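PDB 6A3L: cytochrome c, which binds heme c covalently and probably serves in electron transfer. Local coordinates for residues 72-77 against 123-128. Residues are numbered along the deposited sequence; the frame is centred on the assembly and turned at random.
With HEC (heme c), chain C.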
loop_
_atom_site.group_PDB
_atom_site.type_symbol
_atom_site.label_atom_id
_atom_site.label_comp_id
_atom_site.label_asym_id
_atom_site.label_seq_id
_atom_site.Cartn_x
_atom_site.Cartn_y
_atom_site.Cartn_z
ATOM N N LEU A 72 3.830 17.845 11.629
ATOM C CA LEU A 72 4.475 18.967 12.300
ATOM C C LEU A 72 5.868 19.169 11.722
ATOM O O LEU A 72 6.594 18.203 11.466
ATOM C CB LEU A 72 4.573 18.722 13.816
ATOM C CG LEU A 72 3.269 18.752 14.619
ATOM C CD1 LEU A 72 3.379 17.958 15.900
ATOM C CD2 LEU A 72 2.862 20.183 14.922
ATOM N N ALA A 73 6.262 20.435 11.570
ATOM C CA ALA A 73 7.587 20.727 11.035
ATOM C C ALA A 73 8.697 20.148 11.902
ATOM O O ALA A 73 9.794 19.893 11.397
ATOM C CB ALA A 73 7.772 22.236 10.886
ATOM N N LYS A 74 8.417 19.882 13.180
ATOM C CA LYS A 74 9.410 19.283 14.061
ATOM C C LYS A 74 9.920 17.950 13.529
ATOM O O LYS A 74 10.992 17.499 13.948
ATOM C CB LYS A 74 8.808 19.118 15.462
ATOM C CG LYS A 74 9.769 18.567 16.525
ATOM C CD LYS A 74 9.090 18.342 17.890
ATOM C CE LYS A 74 7.616 18.018 17.712
ATOM N NZ LYS A 74 6.930 17.640 18.968
ATOM N N ILE A 75 9.222 17.346 12.562
ATOM C CA ILE A 75 9.694 16.097 11.970
ATOM C C ILE A 75 11.090 16.275 11.394
ATOM O O ILE A 75 11.972 15.435 11.604
ATOM C CB ILE A 75 8.707 15.601 10.894
ATOM C CG1 ILE A 75 7.401 15.109 11.522
ATOM C CG2 ILE A 75 9.371 14.563 9.957
ATOM C CD1 ILE A 75 6.390 14.639 10.516
ATOM N N TRP A 76 11.317 17.385 10.684
ATOM C CA TRP A 76 12.564 17.622 9.965
ATOM C C TRP A 76 13.664 18.262 10.812
ATOM O O TRP A 76 14.840 18.177 10.440
ATOM C CB TRP A 76 12.282 18.468 8.717
ATOM C CG TRP A 76 11.450 17.712 7.738
ATOM C CD1 TRP A 76 11.894 16.817 6.815
ATOM C CD2 TRP A 76 10.024 17.776 7.586
ATOM N NE1 TRP A 76 10.837 16.320 6.092
ATOM C CE2 TRP A 76 9.678 16.897 6.540
ATOM C CE3 TRP A 76 9.013 18.500 8.220
ATOM C CZ2 TRP A 76 8.355 16.716 6.115
ATOM C CZ3 TRP A 76 7.703 18.314 7.810
ATOM C CH2 TRP A 76 7.385 17.432 6.757
ATOM N N THR A 77 13.318 18.946 11.906
ATOM C CA THR A 77 14.344 19.347 12.865
ATOM C C THR A 77 14.902 18.145 13.610
ATOM O O THR A 77 16.025 18.200 14.121
ATOM C CB THR A 77 13.795 20.373 13.853
ATOM O OG1 THR A 77 12.815 19.755 14.697
ATOM C CG2 THR A 77 13.182 21.572 13.106
ATOM N N HIS A 123 2.560 9.608 16.487
ATOM C CA HIS A 123 1.521 10.614 16.307
ATOM C C HIS A 123 1.574 11.674 17.392
ATOM O O HIS A 123 1.421 12.868 17.105
ATOM C CB HIS A 123 0.154 9.936 16.307
ATOM C CG HIS A 123 -0.120 9.135 15.074
ATOM N ND1 HIS A 123 -1.361 8.608 14.791
ATOM C CD2 HIS A 123 0.689 8.774 14.051
ATOM C CE1 HIS A 123 -1.303 7.951 13.647
ATOM N NE2 HIS A 123 -0.070 8.031 13.181
ATOM N N ASP A 124 1.784 11.253 18.649
ATOM C CA ASP A 124 1.827 12.193 19.770
ATOM C C ASP A 124 2.865 13.281 19.543
ATOM O O ASP A 124 2.614 14.457 19.827
ATOM C CB ASP A 124 2.148 11.460 21.080
ATOM C CG ASP A 124 1.011 10.589 21.581
ATOM O OD1 ASP A 124 1.311 9.555 22.226
ATOM O OD2 ASP A 124 -0.174 10.936 21.362
ATOM N N VAL A 125 4.020 12.912 18.992
ATOM C CA VAL A 125 5.136 13.839 18.841
ATOM C C VAL A 125 5.026 14.631 17.548
ATOM O O VAL A 125 5.271 15.841 17.535
ATOM C CB VAL A 125 6.475 13.067 18.903
ATOM C CG1 VAL A 125 7.662 14.026 18.895
ATOM C CG2 VAL A 125 6.535 12.155 20.120
ATOM N N TYR A 126 4.662 13.976 16.444
ATOM C CA TYR A 126 4.866 14.564 15.127
ATOM C C TYR A 126 3.600 14.815 14.315
ATOM O O TYR A 126 3.713 15.131 13.125
ATOM C CB TYR A 126 5.791 13.678 14.309
ATOM C CG TYR A 126 7.182 13.548 14.841
ATOM C CD1 TYR A 126 8.088 14.590 14.724
ATOM C CD2 TYR A 126 7.612 12.362 15.398
ATOM C CE1 TYR A 126 9.379 14.469 15.178
ATOM C CE2 TYR A 126 8.903 12.223 15.858
ATOM C CZ TYR A 126 9.784 13.283 15.749
ATOM O OH TYR A 126 11.077 13.149 16.197
ATOM N N LYS A 127 2.412 14.690 14.894
ATOM C CA LYS A 127 1.164 14.936 14.178
ATOM C C LYS A 127 0.353 15.997 14.915
ATOM O O LYS A 127 0.140 15.886 16.124
ATOM C CB LYS A 127 0.369 13.624 14.050
ATOM C CG LYS A 127 -0.817 13.638 13.095
ATOM C CD LYS A 127 -1.443 12.235 12.997
ATOM C CE LYS A 127 -2.943 12.348 12.774
ATOM N NZ LYS A 127 -3.737 11.142 13.183
ATOM N N LYS A 128 -0.166 16.974 14.166
ATOM C CA LYS A 128 -0.878 18.112 14.746
ATOM C C LYS A 128 -2.035 17.696 15.653
ATOM O O LYS A 128 -2.755 16.733 15.375
ATOM C CB LYS A 128 -1.388 19.020 13.630
ATOM C CG LYS A 128 -0.286 19.398 12.646
ATOM C CD LYS A 128 -0.547 20.711 11.904
ATOM C CE LYS A 128 0.343 20.841 10.664
ATOM N NZ LYS A 128 -0.187 21.831 9.679
HETATM FE FE HEC C . 0.485 7.605 11.163
HETATM C CHA HEC C . -1.002 10.234 9.447
HETATM C CHB HEC C . -2.358 5.756 10.800
HETATM C CHC HEC C . 2.147 4.734 12.238
HETATM C CHD HEC C . 3.361 9.378 11.372
HETATM N NA HEC C . -1.317 7.942 10.274
HETATM C C1A HEC C . -1.742 9.101 9.658
HETATM C C2A HEC C . -3.115 8.907 9.293
HETATM C C3A HEC C . -3.493 7.676 9.654
HETATM C C4A HEC C . -2.366 7.036 10.281
HETATM C CMA HEC C . -4.895 7.045 9.456
HETATM C CAA HEC C . -3.978 9.946 8.568
HETATM C CBA HEC C . -3.620 9.802 7.078
HETATM C CGA HEC C . -4.635 10.585 6.289
HETATM O O1A HEC C . -5.696 9.985 6.002
HETATM O O2A HEC C . -4.407 11.782 5.972
HETATM N NB HEC C . 0.009 5.562 11.418
HETATM C C1B HEC C . -1.276 5.067 11.304
HETATM C C2B HEC C . -1.285 3.710 11.807
HETATM C C3B HEC C . -0.042 3.407 12.232
HETATM C C4B HEC C . 0.797 4.572 11.980
HETATM C CMB HEC C . -2.563 2.838 11.840
HETATM C CAB HEC C . 0.452 2.062 12.834
HETATM C CBB HEC C . -0.021 0.889 12.378
HETATM N NC HEC C . 2.392 7.142 11.666
HETATM C C1C HEC C . 2.860 5.926 12.143
HETATM C C2C HEC C . 4.248 6.112 12.530
HETATM C C3C HEC C . 4.589 7.397 12.325
HETATM C C4C HEC C . 3.425 8.059 11.755
HETATM C CMC HEC C . 5.117 4.988 13.136
HETATM C CAC HEC C . 5.958 8.092 12.579
HETATM C CBC HEC C . 7.121 7.448 12.406
HETATM N ND HEC C . 1.052 9.458 10.509
HETATM C C1D HEC C . 2.310 9.992 10.733
HETATM C C2D HEC C . 2.332 11.322 10.185
HETATM C C3D HEC C . 1.126 11.573 9.650
HETATM C C4D HEC C . 0.297 10.405 9.851
HETATM C CMD HEC C . 3.557 12.265 10.233
HETATM C CAD HEC C . 0.690 12.873 8.932
HETATM C CBD HEC C . 0.643 12.689 7.408
HETATM C CGD HEC C . 0.197 13.977 6.753
HETATM O O1D HEC C . -0.975 14.382 6.936
HETATM O O2D HEC C . 1.011 14.618 6.053
#
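L72 and K74 both reach for carbonyls at the C-terminal end of helix 105-126, a worked example of how a loop and the short helix that follows it can bond to carbonyls in the last turn of a helix. The backbone N of L72 donates to Y126 O at 3.1 Å, an almost straight bond (177°) that meets the oxygen from above the carbonyl plane. K74 takes the preceding carbonyl: its CG lies anti to the backbone N (chi1 -177°), and a bend at chi3 brings NZ to V125 O at 2.8 Å. The K74 and V125 side chains cross at about a right angle, with K74 NZ 3.7 Å from V125 CG1. Between these two grips, L72 CD1 packs 3.3 Å from V125 O, while CD2 meets the K128 chain just past the helix end.

The Y126 ring turns its edge to the 72-77 segment. V125 CG1 sits over the centre of one ring face, K74 O comes to the ring edge at CE1, and I75 CG1 presses obliquely on CD1 at 3.3 Å. The ring's hydroxyl is hydrogen-bonded to D81, and the ring itself packs edge-to-face with that of F82 of helix 79-99. The same I75 branch ends at CD1, 3.7 Å from heme methyl CMD. One turn before Y126, H123 NE2 binds the iron at 2.1 Å, placing this packing beside the axial-histidine site of the cytochrome c' four-helix bundle.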